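Local coordinates for protein B-agarase (PDB 4BQ2) that hydrolyses the beta-glycosidic bonds of agarose as an exo-acting beta-agarase of glycoside hydrolase family 50, at residues 284-289 / 405-410; 682-687 / 694-699. One frame throughout, in Å; residues are numbered along the deposited sequence.

Contact 1 of 2, residues 284-289 / 405-410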
ATOM      1  N   THR A 284      15.440  -1.921  -9.970  1.00 12.95           N
ATOM      2  CA  THR A 284      14.166  -1.358 -10.354  1.00 13.23           C
ATOM      3  C   THR A 284      13.284  -2.502 -10.804  1.00 13.76           C
ATOM      4  O   THR A 284      13.786  -3.525 -11.278  1.00 13.34           O
ATOM      5  CB  THR A 284      14.317  -0.320 -11.482  1.00 13.87           C
ATOM      6  OG1 THR A 284      14.877  -0.973 -12.642  1.00 13.82           O
ATOM      7  CG2 THR A 284      15.223   0.869 -11.020  1.00 13.62           C
ATOM      8  N   GLY A 285      11.974  -2.348 -10.637  1.00 13.89           N
ATOM      9  CA  GLY A 285      11.036  -3.403 -11.071  1.00 14.14           C
ATOM     10  C   GLY A 285       9.699  -3.299 -10.349  1.00 14.40           C
ATOM     11  O   GLY A 285       9.433  -2.305  -9.628  1.00 14.13           O
ATOM     12  N   LEU A 286       8.858  -4.320 -10.542  1.00 13.67           N
ATOM     13  CA  LEU A 286       7.491  -4.291 -10.035  1.00 14.65           C
ATOM     14  C   LEU A 286       7.227  -5.416  -9.078  1.00 14.00           C
ATOM     15  O   LEU A 286       7.835  -6.505  -9.191  1.00 15.75           O
ATOM     16  CB  LEU A 286       6.465  -4.405 -11.195  1.00 14.52           C
ATOM     17  CG  LEU A 286       6.790  -3.529 -12.429  1.00 13.77           C
ATOM     18  CD1 LEU A 286       5.737  -3.734 -13.518  1.00 13.30           C
ATOM     19  CD2 LEU A 286       6.992  -2.025 -12.152  1.00 12.93           C
ATOM     20  N   ASP A 287       6.311  -5.171  -8.158  1.00 13.09           N
ATOM     21  CA  ASP A 287       5.898  -6.163  -7.186  1.00 14.30           C
ATOM     22  C   ASP A 287       4.676  -6.920  -7.705  1.00 14.42           C
ATOM     23  O   ASP A 287       3.957  -6.397  -8.558  1.00 15.49           O
ATOM     24  CB  ASP A 287       5.493  -5.477  -5.890  1.00 14.01           C
ATOM     25  CG  ASP A 287       6.633  -4.704  -5.255  1.00 16.29           C
ATOM     26  OD1 ASP A 287       7.762  -5.221  -5.239  1.00 16.20           O
ATOM     27  OD2 ASP A 287       6.382  -3.598  -4.744  1.00 16.43           O
ATOM     28  N   ILE A 288       4.416  -8.094  -7.128  1.00 14.23           N
ATOM     29  CA  ILE A 288       3.177  -8.874  -7.410  1.00 14.02           C
ATOM     30  C   ILE A 288       3.159  -9.317  -8.870  1.00 14.05           C
ATOM     31  O   ILE A 288       2.260  -8.962  -9.667  1.00 14.25           O
ATOM     32  CB  ILE A 288       1.856  -8.139  -7.036  1.00 13.82           C
ATOM     33  CG1 ILE A 288       1.936  -7.537  -5.613  1.00 13.28           C
ATOM     34  CG2 ILE A 288       0.675  -9.120  -7.164  1.00 13.42           C
ATOM     35  CD1 ILE A 288       1.604  -8.521  -4.486  1.00 14.73           C
ATOM     36  N   ILE A 289       4.183 -10.074  -9.214  1.00 14.19           N
ATOM     37  CA  ILE A 289       4.296 -10.642 -10.544  1.00 15.14           C
ATOM     38  C   ILE A 289       3.845 -12.088 -10.406  1.00 15.56           C
ATOM     39  O   ILE A 289       4.635 -13.060 -10.448  1.00 16.34           O
ATOM     40  CB  ILE A 289       5.720 -10.456 -11.117  1.00 15.43           C
ATOM     41  CG1 ILE A 289       6.047  -8.951 -11.214  1.00 15.68           C
ATOM     42  CG2 ILE A 289       5.811 -11.075 -12.523  1.00 15.60           C
ATOM     43  CD1 ILE A 289       7.470  -8.703 -11.666  1.00 16.45           C
ATOM     44  N   ASP A 405      10.095 -10.387 -21.138  1.00 15.62           N
ATOM     45  CA  ASP A 405      10.430  -9.565 -22.324  1.00 16.62           C
ATOM     46  C   ASP A 405      10.052  -8.096 -22.099  1.00 16.54           C
ATOM     47  O   ASP A 405      10.792  -7.208 -22.503  1.00 16.14           O
ATOM     48  CB  ASP A 405       9.715 -10.083 -23.583  1.00 16.50           C
ATOM     49  CG  ASP A 405      10.356 -11.368 -24.147  1.00 20.13           C
ATOM     50  OD1 ASP A 405      11.453 -11.814 -23.661  1.00 18.12           O
ATOM     51  OD2 ASP A 405       9.766 -11.937 -25.084  1.00 20.00           O
ATOM     52  N   ARG A 406       8.889  -7.851 -21.479  1.00 16.00           N
ATOM     53  CA  ARG A 406       8.483  -6.473 -21.150  1.00 15.31           C
ATOM     54  C   ARG A 406       9.497  -5.866 -20.192  1.00 15.59           C
ATOM     55  O   ARG A 406       9.966  -4.775 -20.418  1.00 15.59           O
ATOM     56  CB  ARG A 406       7.127  -6.450 -20.445  1.00 14.86           C
ATOM     57  CG  ARG A 406       5.950  -6.719 -21.374  1.00 14.30           C
ATOM     58  CD  ARG A 406       4.712  -7.083 -20.576  1.00 14.09           C
ATOM     59  NE  ARG A 406       3.488  -6.857 -21.365  1.00 13.77           N
ATOM     60  CZ  ARG A 406       2.273  -7.228 -20.990  1.00 15.12           C
ATOM     61  NH1 ARG A 406       2.059  -7.840 -19.803  1.00 14.34           N
ATOM     62  NH2 ARG A 406       1.262  -6.982 -21.817  1.00 13.97           N
ATOM     63  N   MET A 407       9.772  -6.549 -19.085  1.00 15.66           N
ATOM     64  CA  MET A 407      10.674  -5.971 -18.054  1.00 16.17           C
ATOM     65  C   MET A 407      11.998  -5.538 -18.668  1.00 16.23           C
ATOM     66  O   MET A 407      12.476  -4.418 -18.425  1.00 16.13           O
ATOM     67  CB  MET A 407      10.910  -6.959 -16.912  1.00 16.73           C
ATOM     68  CG  MET A 407       9.636  -7.308 -16.136  1.00 16.62           C
ATOM     69  SD  MET A 407       8.666  -5.876 -15.621  1.00 18.46           S
ATOM     70  CE  MET A 407       6.988  -6.499 -15.821  1.00 19.50           C
ATOM     71  N   LEU A 408      12.579  -6.424 -19.474  1.00 16.15           N
ATOM     72  CA  LEU A 408      13.824  -6.122 -20.210  1.00 15.57           C
ATOM     73  C   LEU A 408      13.682  -4.971 -21.209  1.00 16.55           C
ATOM     74  O   LEU A 408      14.557  -4.086 -21.290  1.00 15.85           O
ATOM     75  CB  LEU A 408      14.378  -7.387 -20.900  1.00 16.05           C
ATOM     76  CG  LEU A 408      14.786  -8.504 -19.949  1.00 15.30           C
ATOM     77  CD1 LEU A 408      15.150  -9.728 -20.769  1.00 15.65           C
ATOM     78  CD2 LEU A 408      15.952  -8.046 -19.073  1.00 15.65           C
ATOM     79  N   ASN A 409      12.595  -4.948 -21.967  1.00 15.54           N
ATOM     80  CA  ASN A 409      12.371  -3.807 -22.866  1.00 16.27           C
ATOM     81  C   ASN A 409      12.208  -2.500 -22.097  1.00 14.64           C
ATOM     82  O   ASN A 409      12.707  -1.436 -22.506  1.00 14.06           O
ATOM     83  CB  ASN A 409      11.150  -4.048 -23.797  1.00 16.19           C
ATOM     84  CG  ASN A 409      10.907  -2.875 -24.754  1.00 17.53           C
ATOM     85  OD1 ASN A 409      10.113  -1.981 -24.469  1.00 17.71           O
ATOM     86  ND2 ASN A 409      11.652  -2.844 -25.861  1.00 17.88           N
ATOM     87  N   TRP A 410      11.527  -2.586 -20.954  1.00 13.60           N
ATOM     88  CA  TRP A 410      11.170  -1.393 -20.187  1.00 14.20           C
ATOM     89  C   TRP A 410      12.336  -0.941 -19.330  1.00 15.29           C
ATOM     90  O   TRP A 410      12.275   0.116 -18.698  1.00 16.39           O
ATOM     91  CB  TRP A 410       9.962  -1.700 -19.284  1.00 14.39           C
ATOM     92  CG  TRP A 410       8.702  -2.075 -20.032  1.00 14.42           C
ATOM     93  CD1 TRP A 410       8.458  -1.956 -21.381  1.00 14.43           C
ATOM     94  CD2 TRP A 410       7.523  -2.580 -19.440  1.00 14.75           C
ATOM     95  NE1 TRP A 410       7.177  -2.386 -21.659  1.00 15.35           N
ATOM     96  CE2 TRP A 410       6.582  -2.776 -20.477  1.00 15.24           C
ATOM     97  CE3 TRP A 410       7.161  -2.893 -18.115  1.00 14.14           C
ATOM     98  CZ2 TRP A 410       5.313  -3.292 -20.237  1.00 14.84           C
ATOM     99  CZ3 TRP A 410       5.885  -3.418 -17.873  1.00 15.41           C
ATOM    100  CH2 TRP A 410       4.963  -3.570 -18.931  1.00 15.56           C
TER

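Contact 2 of 2, residues 682-687 / 694-699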
ATOM      1  N   ASP A 682       9.394  11.749 -11.008  1.00 18.22           N
ATOM      2  CA  ASP A 682       9.763  12.555  -9.839  1.00 19.76           C
ATOM      3  C   ASP A 682      10.107  11.694  -8.644  1.00 19.37           C
ATOM      4  O   ASP A 682      11.108  11.951  -7.954  1.00 17.61           O
ATOM      5  CB  ASP A 682       8.635  13.495  -9.393  1.00 19.91           C
ATOM      6  CG  ASP A 682       8.384  14.670 -10.359  1.00 21.96           C
ATOM      7  OD1 ASP A 682       9.188  15.001 -11.258  1.00 21.54           O
ATOM      8  OD2 ASP A 682       7.312  15.269 -10.200  1.00 25.17           O
ATOM      9  N   TYR A 683       9.272  10.686  -8.379  1.00 16.31           N
ATOM     10  CA  TYR A 683       9.564   9.779  -7.306  1.00 16.21           C
ATOM     11  C   TYR A 683      10.918   9.093  -7.491  1.00 15.39           C
ATOM     12  O   TYR A 683      11.746   9.076  -6.575  1.00 15.11           O
ATOM     13  CB  TYR A 683       8.475   8.696  -7.176  1.00 14.09           C
ATOM     14  CG  TYR A 683       8.582   7.892  -5.911  1.00 14.31           C
ATOM     15  CD1 TYR A 683       9.520   6.828  -5.785  1.00 14.07           C
ATOM     16  CD2 TYR A 683       7.743   8.150  -4.843  1.00 13.59           C
ATOM     17  CE1 TYR A 683       9.613   6.088  -4.599  1.00 13.77           C
ATOM     18  CE2 TYR A 683       7.818   7.408  -3.685  1.00 13.92           C
ATOM     19  CZ  TYR A 683       8.776   6.383  -3.561  1.00 14.36           C
ATOM     20  OH  TYR A 683       8.835   5.621  -2.393  1.00 15.39           O
ATOM     21  N   MET A 684      11.110   8.451  -8.643  1.00 16.96           N
ATOM     22  CA  MET A 684      12.376   7.769  -8.910  1.00 16.96           C
ATOM     23  C   MET A 684      13.603   8.696  -8.888  1.00 18.39           C
ATOM     24  O   MET A 684      14.683   8.281  -8.438  1.00 18.13           O
ATOM     25  CB  MET A 684      12.298   6.991 -10.224  1.00 17.38           C
ATOM     26  CG  MET A 684      11.436   5.724 -10.130  1.00 17.44           C
ATOM     27  SD  MET A 684      11.880   4.560  -8.818  1.00 18.37           S
ATOM     28  CE  MET A 684      13.551   4.121  -9.327  1.00 18.03           C
ATOM     29  N   GLN A 685      13.452   9.942  -9.341  1.00 18.25           N
ATOM     30  CA  GLN A 685      14.554  10.917  -9.230  1.00 19.40           C
ATOM     31  C   GLN A 685      14.961  11.091  -7.792  1.00 18.08           C
ATOM     32  O   GLN A 685      16.155  11.207  -7.483  1.00 17.48           O
ATOM     33  CB  GLN A 685      14.211  12.307  -9.804  1.00 20.06           C
ATOM     34  CG  GLN A 685      15.441  13.227  -9.971  1.00 22.75           C
ATOM     35  CD  GLN A 685      16.453  12.636 -10.941  1.00 23.38           C
ATOM     36  OE1 GLN A 685      16.079  12.162 -12.000  1.00 26.69           O
ATOM     37  NE2 GLN A 685      17.717  12.593 -10.558  1.00 23.93           N
ATOM     38  N   SER A 686      13.961  11.142  -6.914  1.00 18.40           N
ATOM     39  CA  SER A 686      14.185  11.288  -5.490  1.00 20.07           C
ATOM     40  C   SER A 686      14.972  10.087  -4.915  1.00 19.26           C
ATOM     41  O   SER A 686      15.858  10.251  -4.042  1.00 17.71           O
ATOM     42  CB  SER A 686      12.817  11.415  -4.790  1.00 22.75           C
ATOM     43  OG  SER A 686      12.973  11.857  -3.473  1.00 26.87           O
ATOM     44  N   VAL A 687      14.615   8.878  -5.354  1.00 17.24           N
ATOM     45  CA  VAL A 687      15.364   7.687  -4.943  1.00 16.81           C
ATOM     46  C   VAL A 687      16.797   7.722  -5.470  1.00 17.56           C
ATOM     47  O   VAL A 687      17.755   7.481  -4.717  1.00 16.88           O
ATOM     48  CB  VAL A 687      14.665   6.382  -5.372  1.00 17.10           C
ATOM     49  CG1 VAL A 687      15.421   5.181  -4.812  1.00 16.41           C
ATOM     50  CG2 VAL A 687      13.216   6.379  -4.862  1.00 16.81           C
ATOM     51  N   VAL A 694      19.561   1.691  -2.688  1.00 13.66           N
ATOM     52  CA  VAL A 694      20.033   0.846  -3.784  1.00 14.01           C
ATOM     53  C   VAL A 694      18.978   0.361  -4.778  1.00 14.61           C
ATOM     54  O   VAL A 694      19.292  -0.418  -5.692  1.00 15.54           O
ATOM     55  CB  VAL A 694      20.854  -0.354  -3.282  1.00 14.19           C
ATOM     56  CG1 VAL A 694      21.956   0.155  -2.325  1.00 14.22           C
ATOM     57  CG2 VAL A 694      19.945  -1.403  -2.603  1.00 14.81           C
ATOM     58  N   GLY A 695      17.752   0.838  -4.617  1.00 15.66           N
ATOM     59  CA  GLY A 695      16.677   0.506  -5.562  1.00 14.80           C
ATOM     60  C   GLY A 695      15.293   0.898  -5.055  1.00 15.08           C
ATOM     61  O   GLY A 695      15.124   1.350  -3.926  1.00 14.88           O
ATOM     62  N   ALA A 696      14.294   0.670  -5.896  1.00 14.91           N
ATOM     63  CA  ALA A 696      12.890   0.976  -5.565  1.00 15.90           C
ATOM     64  C   ALA A 696      11.987   0.125  -6.452  1.00 16.59           C
ATOM     65  O   ALA A 696      12.159   0.109  -7.672  1.00 18.65           O
ATOM     66  CB  ALA A 696      12.605   2.448  -5.836  1.00 14.84           C
ATOM     67  N   HIS A 697      11.032  -0.551  -5.833  1.00 15.52           N
ATOM     68  CA  HIS A 697      10.050  -1.367  -6.547  1.00 14.53           C
ATOM     69  C   HIS A 697       8.664  -0.700  -6.455  1.00 14.40           C
ATOM     70  O   HIS A 697       8.257  -0.167  -5.419  1.00 13.62           O
ATOM     71  CB  HIS A 697       9.981  -2.794  -5.971  1.00 13.83           C
ATOM     72  CG  HIS A 697      11.191  -3.631  -6.265  1.00 13.92           C
ATOM     73  ND1 HIS A 697      11.814  -4.409  -5.307  1.00 14.80           N
ATOM     74  CD2 HIS A 697      11.894  -3.812  -7.416  1.00 13.34           C
ATOM     75  CE1 HIS A 697      12.837  -5.044  -5.859  1.00 14.36           C
ATOM     76  NE2 HIS A 697      12.914  -4.688  -7.136  1.00 14.09           N
ATOM     77  N   TRP A 698       7.981  -0.718  -7.589  1.00 14.37           N
ATOM     78  CA  TRP A 698       6.608  -0.212  -7.744  1.00 13.48           C
ATOM     79  C   TRP A 698       5.597  -1.286  -7.444  1.00 14.24           C
ATOM     80  O   TRP A 698       5.740  -2.461  -7.895  1.00 12.91           O
ATOM     81  CB  TRP A 698       6.485   0.238  -9.213  1.00 13.34           C
ATOM     82  CG  TRP A 698       5.088   0.437  -9.727  1.00 13.53           C
ATOM     83  CD1 TRP A 698       4.166  -0.535 -10.052  1.00 13.82           C
ATOM     84  CD2 TRP A 698       4.468   1.681  -9.963  1.00 14.52           C
ATOM     85  NE1 TRP A 698       2.991   0.052 -10.503  1.00 13.69           N
ATOM     86  CE2 TRP A 698       3.152   1.416 -10.446  1.00 14.33           C
ATOM     87  CE3 TRP A 698       4.888   3.014  -9.815  1.00 13.68           C
ATOM     88  CZ2 TRP A 698       2.273   2.441 -10.796  1.00 14.16           C
ATOM     89  CZ3 TRP A 698       4.010   4.021 -10.143  1.00 14.18           C
ATOM     90  CH2 TRP A 698       2.730   3.732 -10.662  1.00 14.39           C
ATOM     91  N   PHE A 699       4.574  -0.916  -6.675  1.00 13.78           N
ATOM     92  CA  PHE A 699       3.479  -1.822  -6.357  1.00 14.66           C
ATOM     93  C   PHE A 699       2.269  -1.370  -7.182  1.00 15.29           C
ATOM     94  O   PHE A 699       1.715  -0.300  -6.894  1.00 15.53           O
ATOM     95  CB  PHE A 699       3.154  -1.721  -4.852  1.00 14.85           C
ATOM     96  CG  PHE A 699       2.170  -2.762  -4.359  1.00 14.38           C
ATOM     97  CD1 PHE A 699       0.798  -2.602  -4.576  1.00 13.54           C
ATOM     98  CD2 PHE A 699       2.613  -3.898  -3.668  1.00 15.35           C
ATOM     99  CE1 PHE A 699      -0.110  -3.554  -4.106  1.00 14.72           C
ATOM    100  CE2 PHE A 699       1.710  -4.875  -3.206  1.00 15.44           C
ATOM    101  CZ  PHE A 699       0.339  -4.707  -3.440  1.00 15.34           C
TER

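Contact 1 of 2, residues 284-289 / 405-410
Trp410, which meets Leu286 at the rim of its indole, is tied into its helix by a short backbone bond, with Trp410 N 2.7 Å from Arg406 O. That bond lies in helix 394-410, and what passes from there to strand 280-287 is wholly apolar. From the strand it is Leu286 CD1 that does the touching. The second torsion of the leucine is extended (chi2 179°), which carries CD1 straight out to the helix, where it lies 3.8 Å from Met407 CE. The same methyl approaches the indole near its plane, 4.4 Å from Trp410 CZ3, so it meets the ring's edge and not a face.

Met407 fills the angle between leucine and indole. Bent at chi2 (-49°) and again at chi3, its flexible chain folds so that CE also comes 3.9 Å from Trp410 CZ3, above the ring plane and beyond its rim. Arg406 CB sits on this same side, 3.6 Å above the plane, and a broad flat indole suits a place where several aliphatic groups converge. Ile289 CD1 comes in more loosely, 4.7 Å from Met407 CE.

Around this cluster the helix is fixed by charge and the strand by polar bonds. Arg406 forms salt bridges with Glu232 and Asp725, while Thr284 bonds through its backbone to the hydroxyls of Thr413 and Ser414. Helix 729-739 closes on Trp410 through Val732 and Lys736.

The three touching residues are buried, and the carbon atoms that meet, a leucine methyl, a methionine methyl and an indole edge, ask for no polar partner. Such chemistry implies cohesion by dispersion and the exclusion of water, with little directional preference, between a strand of the catalytic barrel and a helix more than a hundred residues later.

Contact 2 of 2, residues 682-687 / 694-699
Met684 and Val687, one helical turn apart, both press on Ala696 in a beta-alpha-beta crossover of the catalytic (beta/alpha)8 barrel: strand 648-652 leads to helix 673-688, which returns to the parallel neighbouring strand 693-699. The helix covers the outer side of its own following strand and runs nearly antiparallel to it, at 157°, with the short axes 9.1 Å apart.

Sulfur and methyl packing comes first. The methionine leaves the helix beside the strand, and bends at chi2 (-54°) and chi3 (-62°) curl it back, so that Met684 SD reaches 3.7 Å from Ala696 CB and the terminal methyl follows close behind. An unbranched, flexible chain suits this detour, and it also extends to Thr284 on the neighbouring strand 280-287 and to Val738 of helix 729-739.

Aliphatic packing of the branched kind is the share of Val687, which faces the strand directly. Alanine suits the receiving position because its single methyl lets the two backbones approach, Val687 CA being 7.2 Å from Ala696 CA, and Ile650 of strand 648-652 flanks that methyl.

Contact with the backbone itself is made next door at Gly695, a residue whose nearly fully extended conformation favours glycine. Val687 CG1 rests 3.9 Å from Gly695 O, while both valine methyls, CG1 and CG2, stand 4.1 Å from Ala696 CB.

Overall arrangement
Contact 1 precedes contact 2 in the chain, and their centres lie about 14 Å apart, on the same side of the molecule's centre. They share one sheet, in which strands 280-287 and 693-699 run parallel as neighbours. Probable backbone hydrogen bonds join them directly, with Asp287 N 2.8 Å from Trp698 O and Gly285 O 3.0 Å from Trp698 N. In the (beta/alpha)8 barrel expected of this family they are probably the first and last strands, and their pairing would close the ring. Contact 1 packs strand 280-287 against the much later helix 394-410, and contact 2 packs strand 693-699 against its preceding helix, 673-688; helices thus clothe both paired strands.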